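Local coordinates for protein Non-reducing end alpha-L-arabinofuranosidase BoGH43B (Bacteroides ovatus, PDB 5JOZ) that removes terminal non-reducing alpha-L-arabinofuranosyl residues from xyloglucan side chains, turning S units into X units during xyloglucan breakdown in the periplasm, at residues 90-95 / 125-130; 97-102 / 121-126. All blocks are in the same frame, centred on the assembly; numbering follows the deposited sequence.

Overall arrangement
Both contacts lie in the GH43 beta-propeller, where the blade made of strands 74-83, 86-94, 102-107 and 118-119 hands the chain over to the blade beginning with strand 128-132. Their centres are 7 Å apart, and both include V125 and D126. Interaction 2 (97-102 with 121-126) holds the outer part of this crossing, interaction 1 (90-95 with 125-130) the buried part. Two bonds tie them together: Y94 OH to W123 O and N93 O to S99 OG, each 2.7 Å. The path ends at the active site, where the D126 side chain comes about 3 Å from that of E176, the inferred proton donor, and about 5 Å from that of D16, the inferred proton acceptor.

Interaction 1: 90-95 / 125-130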
ATOM      1  N   ILE A  90       4.542   9.534 -11.254  1.00 26.33           N
ATOM      2  CA  ILE A  90       4.988  10.680 -10.471  1.00 24.44           C
ATOM      3  C   ILE A  90       4.497  10.479  -9.039  1.00 24.10           C
ATOM      4  O   ILE A  90       3.396   9.981  -8.828  1.00 25.08           O
ATOM      5  CB  ILE A  90       4.479  12.024 -11.093  1.00 26.55           C
ATOM      6  CG1 ILE A  90       5.284  13.219 -10.582  1.00 30.47           C
ATOM      7  CG2 ILE A  90       3.005  12.277 -10.816  1.00 25.23           C
ATOM      8  CD1 ILE A  90       4.974  14.518 -11.287  1.00 31.44           C
ATOM      9  N   GLY A  91       5.326  10.830  -8.063  1.00 21.77           N
ATOM     10  CA  GLY A  91       4.920  10.803  -6.659  1.00 22.04           C
ATOM     11  C   GLY A  91       5.788  11.705  -5.825  1.00 23.61           C
ATOM     12  O   GLY A  91       6.576  12.491  -6.365  1.00 29.86           O
ATOM     13  N   THR A  92       5.644  11.606  -4.511  1.00 25.96           N
ATOM     14  CA  THR A  92       6.498  12.346  -3.574  1.00 27.42           C
ATOM     15  C   THR A  92       7.132  11.408  -2.535  1.00 28.92           C
ATOM     16  O   THR A  92       6.456  10.549  -1.982  1.00 28.56           O
ATOM     17  CB  THR A  92       5.689  13.410  -2.825  1.00 29.10           C
ATOM     18  OG1 THR A  92       4.688  13.949  -3.689  1.00 28.69           O
ATOM     19  CG2 THR A  92       6.593  14.534  -2.335  1.00 31.51           C
ATOM     20  N   ASN A  93       8.423  11.596  -2.276  1.00 32.08           N
ATOM     21  CA  ASN A  93       9.163  10.889  -1.219  1.00 32.03           C
ATOM     22  C   ASN A  93       9.458  11.887  -0.086  1.00 29.73           C
ATOM     23  O   ASN A  93      10.147  12.883  -0.305  1.00 32.02           O
ATOM     24  CB  ASN A  93      10.453  10.320  -1.827  1.00 35.09           C
ATOM     25  CG  ASN A  93      11.325   9.570  -0.824  1.00 41.21           C
ATOM     26  OD1 ASN A  93      11.593  10.038   0.289  1.00 39.67           O
ATOM     27  ND2 ASN A  93      11.808   8.406  -1.241  1.00 43.94           N
ATOM     28  N   TYR A  94       8.929  11.632   1.107  1.00 28.74           N
ATOM     29  CA  TYR A  94       9.210  12.465   2.287  1.00 33.62           C
ATOM     30  C   TYR A  94      10.056  11.707   3.291  1.00 35.95           C
ATOM     31  O   TYR A  94       9.631  10.663   3.789  1.00 38.44           O
ATOM     32  CB  TYR A  94       7.920  12.901   2.993  1.00 36.32           C
ATOM     33  CG  TYR A  94       7.057  13.885   2.222  1.00 44.83           C
ATOM     34  CD1 TYR A  94       7.324  15.254   2.243  1.00 41.02           C
ATOM     35  CD2 TYR A  94       5.951  13.443   1.494  1.00 44.10           C
ATOM     36  CE1 TYR A  94       6.525  16.150   1.543  1.00 42.52           C
ATOM     37  CE2 TYR A  94       5.146  14.331   0.795  1.00 47.10           C
ATOM     38  CZ  TYR A  94       5.434  15.683   0.820  1.00 45.70           C
ATOM     39  OH  TYR A  94       4.625  16.552   0.119  1.00 36.04           O
ATOM     40  N   GLY A  95      11.245  12.234   3.587  1.00 35.79           N
ATOM     41  CA  GLY A  95      12.025  11.814   4.751  1.00 33.04           C
ATOM     42  C   GLY A  95      13.209  10.902   4.499  1.00 34.31           C
ATOM     43  O   GLY A  95      14.045  10.729   5.385  1.00 39.31           O
ATOM     44  N   VAL A 125       2.720  17.553  -2.103  1.00 38.12           N
ATOM     45  CA  VAL A 125       2.067  16.257  -1.952  1.00 35.46           C
ATOM     46  C   VAL A 125       1.113  16.062  -3.127  1.00 34.68           C
ATOM     47  O   VAL A 125       0.637  17.041  -3.711  1.00 38.65           O
ATOM     48  CB  VAL A 125       1.341  16.156  -0.579  1.00 41.69           C
ATOM     49  CG1 VAL A 125       0.026  16.944  -0.554  1.00 43.51           C
ATOM     50  CG2 VAL A 125       1.120  14.700  -0.186  1.00 45.84           C
ATOM     51  N   ASP A 126       0.854  14.807  -3.481  1.00 30.01           N
ATOM     52  CA  ASP A 126      -0.136  14.456  -4.493  1.00 31.59           C
ATOM     53  C   ASP A 126       0.084  15.124  -5.853  1.00 33.02           C
ATOM     54  O   ASP A 126      -0.844  15.680  -6.436  1.00 30.44           O
ATOM     55  CB  ASP A 126      -1.549  14.769  -3.963  1.00 40.31           C
ATOM     56  CG  ASP A 126      -1.892  13.990  -2.703  1.00 39.88           C
ATOM     57  OD1 ASP A 126      -1.111  13.094  -2.323  1.00 41.75           O
ATOM     58  OD2 ASP A 126      -2.956  14.269  -2.105  1.00 41.02           O
ATOM     59  N   PRO A 127       1.318  15.065  -6.374  1.00 36.07           N
ATOM     60  CA  PRO A 127       1.521  15.601  -7.714  1.00 35.14           C
ATOM     61  C   PRO A 127       0.793  14.734  -8.723  1.00 32.06           C
ATOM     62  O   PRO A 127       0.839  13.516  -8.618  1.00 27.37           O
ATOM     63  CB  PRO A 127       3.036  15.478  -7.910  1.00 36.74           C
ATOM     64  CG  PRO A 127       3.420  14.309  -7.056  1.00 36.08           C
ATOM     65  CD  PRO A 127       2.528  14.408  -5.853  1.00 30.58           C
ATOM     66  N   SER A 128       0.117  15.351  -9.682  1.00 31.04           N
ATOM     67  CA  SER A 128      -0.544  14.602 -10.740  1.00 29.47           C
ATOM     68  C   SER A 128      -0.087  15.095 -12.083  1.00 29.51           C
ATOM     69  O   SER A 128       0.269  16.258 -12.218  1.00 31.78           O
ATOM     70  CB  SER A 128      -2.054  14.740 -10.628  1.00 28.64           C
ATOM     71  OG  SER A 128      -2.696  13.875 -11.546  1.00 29.91           O
ATOM     72  N   ILE A 129      -0.112  14.205 -13.075  1.00 30.72           N
ATOM     73  CA  ILE A 129       0.213  14.577 -14.451  1.00 32.51           C
ATOM     74  C   ILE A 129      -0.903  14.156 -15.383  1.00 29.13           C
ATOM     75  O   ILE A 129      -1.649  13.237 -15.079  1.00 27.16           O
ATOM     76  CB  ILE A 129       1.568  13.997 -14.943  1.00 38.04           C
ATOM     77  CG1 ILE A 129       1.711  12.504 -14.617  1.00 41.41           C
ATOM     78  CG2 ILE A 129       2.742  14.756 -14.327  1.00 43.30           C
ATOM     79  CD1 ILE A 129       2.870  11.834 -15.329  1.00 42.88           C
ATOM     80  N   GLU A 130      -1.023  14.866 -16.501  1.00 29.53           N
ATOM     81  CA  GLU A 130      -1.914  14.477 -17.571  1.00 30.47           C
ATOM     82  C   GLU A 130      -1.351  14.941 -18.913  1.00 32.23           C
ATOM     83  O   GLU A 130      -0.764  16.020 -19.007  1.00 30.07           O
ATOM     84  CB  GLU A 130      -3.299  15.080 -17.352  1.00 33.18           C
ATOM     85  CG  GLU A 130      -4.360  14.561 -18.318  1.00 34.65           C
ATOM     86  CD  GLU A 130      -4.748  13.105 -18.078  1.00 42.33           C
ATOM     87  OE1 GLU A 130      -5.270  12.490 -19.031  1.00 42.73           O
ATOM     88  OE2 GLU A 130      -4.553  12.584 -16.950  1.00 42.08           O
TER
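Two neighbouring blades of the five-bladed GH43 propeller meet here: 90-95, on strand 86-94 of one blade, faces 125-130, which leads into strand 128-132 of the next. The two run nearly antiparallel, 170° apart, yet no hydrogen bond crosses between them; side chains do the joining. P127 is the wedge. I90 extends fully, CG1 anti to the backbone N (chi1 -161°) and CD1 anti in turn, so that CD1 meets P127 CB at 4.0 Å and I129 CG2 at 3.8 Å. The other branch, CG2, sits between N and the carbonyl carbon and presses on P127 O at 3.3 Å, an oxygen that T79 OG1 satisfies. At the CD end of the proline ring, T92 OG1 lies 3.1 Å from P127 CD, while its hydrogen bond goes to Y124 O. Further along, Y94 reaches the backbone with its phenol tip: OH stands 3.1 Å from V125 N at an angle too poor for a bond and is hydrogen-bonded to W123 O instead. V125 CG2 approaches the Y94 ring obliquely, 4.2 Å from CE2. D126, whose CB points away from 90-95, is bonded through OD2 to G177 N. The T92 and Y94 hydroxyls thus grip the successive carbonyls of Y124 and W123, shortly before D126, an arrangement consistent with holding in place the chain that leads to this aspartate, inferred to tune the acid's pKa.

Interaction 2: 97-102 / 121-126; sequences KGSQGV and GNWYVD
A glycine backbone lies flat against a tryptophan: G101 CA sits 3.7 Å from the centroid of the W123 six-membered ring, only 16° off its normal, a CH-pi contact over the face. Beside it, the carbonyl carbon of Q100 rests over the same face nearer the rim, and S99 O approaches CH2 obliquely at 3.2 Å. W123 reaches this position with CG anti to its carbonyl carbon (chi1 -68°), the indole folding back over 97-102. A beta carbon on G101 would clash with both N122 O and W123 CD2. Two residues earlier, S99 makes an ST turn: OG, anti to the backbone N, accepts from G101 N at 3.1 Å and bonds to N93 O as well. An alanine here would lack that OG, so the turn would probably lose its hold on G101 N and its tie to N93, leaving the backbone under the indole less firmly set. In the propeller, this loop between strands 86-94 and 102-107 packs on the linker that leaves strand 118-119 for the next blade. The direct bond between them is V102 N to N122 O, 2.8 Å and nearly along the C=O axis. V102 CG2 packs tightly against Y124 O at 3.0 Å and also touches N122 OD1, which takes a weak bond from Y124 N. A water donates to Q100 O and V102 O and accepts from G121 N.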
ATOM      1  N   LYS A  97      16.817   9.795   3.103  1.00 48.20           N
ATOM      2  CA  LYS A  97      18.090  10.462   2.856  1.00 44.85           C
ATOM      3  C   LYS A  97      18.362  10.419   1.364  1.00 44.65           C
ATOM      4  O   LYS A  97      18.397   9.337   0.764  1.00 36.21           O
ATOM      5  CB  LYS A  97      19.235   9.797   3.624  1.00 44.58           C
ATOM      6  N   GLY A  98      18.521  11.605   0.778  1.00 49.42           N
ATOM      7  CA  GLY A  98      18.728  11.763  -0.660  1.00 51.98           C
ATOM      8  C   GLY A  98      17.475  12.084  -1.461  1.00 53.11           C
ATOM      9  O   GLY A  98      17.545  12.154  -2.686  1.00 55.13           O
ATOM     10  N   SER A  99      16.335  12.269  -0.792  1.00 49.55           N
ATOM     11  CA  SER A  99      15.094  12.643  -1.477  1.00 48.27           C
ATOM     12  C   SER A  99      15.058  14.154  -1.688  1.00 42.24           C
ATOM     13  O   SER A  99      15.299  14.928  -0.756  1.00 45.58           O
ATOM     14  CB  SER A  99      13.854  12.204  -0.681  1.00 49.54           C
ATOM     15  OG  SER A  99      12.651  12.688  -1.278  1.00 40.99           O
ATOM     16  N   GLN A 100      14.763  14.549  -2.923  1.00 37.96           N
ATOM     17  CA  GLN A 100      14.477  15.935  -3.294  1.00 37.83           C
ATOM     18  C   GLN A 100      12.960  16.181  -3.473  1.00 36.41           C
ATOM     19  O   GLN A 100      12.568  17.164  -4.080  1.00 38.50           O
ATOM     20  CB  GLN A 100      15.245  16.281  -4.581  1.00 37.02           C
ATOM     21  CG  GLN A 100      16.745  15.945  -4.543  1.00 40.56           C
ATOM     22  CD  GLN A 100      17.462  16.105  -5.885  1.00 42.31           C
ATOM     23  OE1 GLN A 100      18.271  15.259  -6.271  1.00 44.31           O
ATOM     24  NE2 GLN A 100      17.167  17.187  -6.604  1.00 43.42           N
ATOM     25  N   GLY A 101      12.111  15.298  -2.944  1.00 35.19           N
ATOM     26  CA  GLY A 101      10.658  15.529  -2.901  1.00 33.84           C
ATOM     27  C   GLY A 101       9.944  14.876  -4.070  1.00 32.54           C
ATOM     28  O   GLY A 101       9.931  13.650  -4.183  1.00 30.13           O
ATOM     29  N   VAL A 102       9.359  15.690  -4.948  1.00 30.95           N
ATOM     30  CA  VAL A 102       8.566  15.171  -6.050  1.00 27.69           C
ATOM     31  C   VAL A 102       9.472  14.632  -7.137  1.00 25.75           C
ATOM     32  O   VAL A 102      10.430  15.281  -7.509  1.00 30.90           O
ATOM     33  CB  VAL A 102       7.600  16.243  -6.589  1.00 30.73           C
ATOM     34  CG1 VAL A 102       6.877  15.771  -7.843  1.00 29.13           C
ATOM     35  CG2 VAL A 102       6.591  16.611  -5.506  1.00 28.96           C
ATOM     36  N   GLY A 121      11.808  19.185  -8.459  1.00 39.75           N
ATOM     37  CA  GLY A 121      12.327  20.257  -7.628  1.00 39.10           C
ATOM     38  C   GLY A 121      11.315  20.963  -6.767  1.00 36.81           C
ATOM     39  O   GLY A 121      11.377  22.181  -6.619  1.00 41.25           O
ATOM     40  N   ASN A 122      10.391  20.204  -6.188  1.00 35.49           N
ATOM     41  CA  ASN A 122       9.502  20.733  -5.146  1.00 37.32           C
ATOM     42  C   ASN A 122       9.036  19.614  -4.213  1.00 36.49           C
ATOM     43  O   ASN A 122       9.281  18.429  -4.478  1.00 35.92           O
ATOM     44  CB  ASN A 122       8.318  21.522  -5.752  1.00 33.32           C
ATOM     45  CG  ASN A 122       7.440  20.688  -6.680  1.00 35.76           C
ATOM     46  OD1 ASN A 122       6.716  19.790  -6.247  1.00 36.40           O
ATOM     47  ND2 ASN A 122       7.459  21.027  -7.960  1.00 41.43           N
ATOM     48  N   TRP A 123       8.369  20.003  -3.129  1.00 37.36           N
ATOM     49  CA  TRP A 123       7.930  19.071  -2.093  1.00 37.39           C
ATOM     50  C   TRP A 123       6.393  18.976  -1.998  1.00 41.87           C
ATOM     51  O   TRP A 123       5.846  18.653  -0.939  1.00 32.23           O
ATOM     52  CB  TRP A 123       8.547  19.499  -0.759  1.00 40.05           C
ATOM     53  CG  TRP A 123      10.038  19.326  -0.730  1.00 47.16           C
ATOM     54  CD1 TRP A 123      10.974  20.212  -1.175  1.00 48.89           C
ATOM     55  CD2 TRP A 123      10.760  18.186  -0.250  1.00 50.45           C
ATOM     56  NE1 TRP A 123      12.235  19.701  -0.996  1.00 56.44           N
ATOM     57  CE2 TRP A 123      12.136  18.458  -0.429  1.00 53.84           C
ATOM     58  CE3 TRP A 123      10.380  16.963   0.315  1.00 53.51           C
ATOM     59  CZ2 TRP A 123      13.138  17.550  -0.058  1.00 54.17           C
ATOM     60  CZ3 TRP A 123      11.374  16.057   0.683  1.00 52.90           C
ATOM     61  CH2 TRP A 123      12.737  16.356   0.494  1.00 52.98           C
ATOM     62  N   TYR A 124       5.688  19.235  -3.102  1.00 41.86           N
ATOM     63  CA  TYR A 124       4.226  19.192  -3.069  1.00 39.21           C
ATOM     64  C   TYR A 124       3.728  17.747  -2.944  1.00 38.44           C
ATOM     65  O   TYR A 124       4.276  16.826  -3.556  1.00 39.62           O
ATOM     66  CB  TYR A 124       3.621  19.884  -4.291  1.00 40.95           C
ATOM     67  CG  TYR A 124       3.922  21.379  -4.369  1.00 42.58           C
ATOM     68  CD1 TYR A 124       3.631  22.231  -3.299  1.00 40.18           C
ATOM     69  CD2 TYR A 124       4.477  21.944  -5.517  1.00 42.58           C
ATOM     70  CE1 TYR A 124       3.904  23.592  -3.365  1.00 41.74           C
ATOM     71  CE2 TYR A 124       4.751  23.311  -5.591  1.00 42.62           C
ATOM     72  CZ  TYR A 124       4.459  24.128  -4.518  1.00 39.86           C
ATOM     73  OH  TYR A 124       4.722  25.477  -4.592  1.00 44.88           O
ATOM     74  N   VAL A 125       2.720  17.553  -2.103  1.00 38.12           N
ATOM     75  CA  VAL A 125       2.067  16.257  -1.952  1.00 35.46           C
ATOM     76  C   VAL A 125       1.113  16.062  -3.127  1.00 34.68           C
ATOM     77  O   VAL A 125       0.637  17.041  -3.711  1.00 38.65           O
ATOM     78  CB  VAL A 125       1.341  16.156  -0.579  1.00 41.69           C
ATOM     79  CG1 VAL A 125       0.026  16.944  -0.554  1.00 43.51           C
ATOM     80  CG2 VAL A 125       1.120  14.700  -0.186  1.00 45.84           C
ATOM     81  N   ASP A 126       0.854  14.807  -3.481  1.00 30.01           N
ATOM     82  CA  ASP A 126      -0.136  14.456  -4.493  1.00 31.59           C
ATOM     83  C   ASP A 126       0.084  15.124  -5.853  1.00 33.02           C
ATOM     84  O   ASP A 126      -0.844  15.680  -6.436  1.00 30.44           O
ATOM     85  CB  ASP A 126      -1.549  14.769  -3.963  1.00 40.31           C
ATOM     86  CG  ASP A 126      -1.892  13.990  -2.703  1.00 39.88           C
ATOM     87  OD1 ASP A 126      -1.111  13.094  -2.323  1.00 41.75           O
ATOM     88  OD2 ASP A 126      -2.956  14.269  -2.105  1.00 41.02           O
TER
HETATM   89  O   HOH W   1      12.147  17.196  -6.690  1.00 37.16           O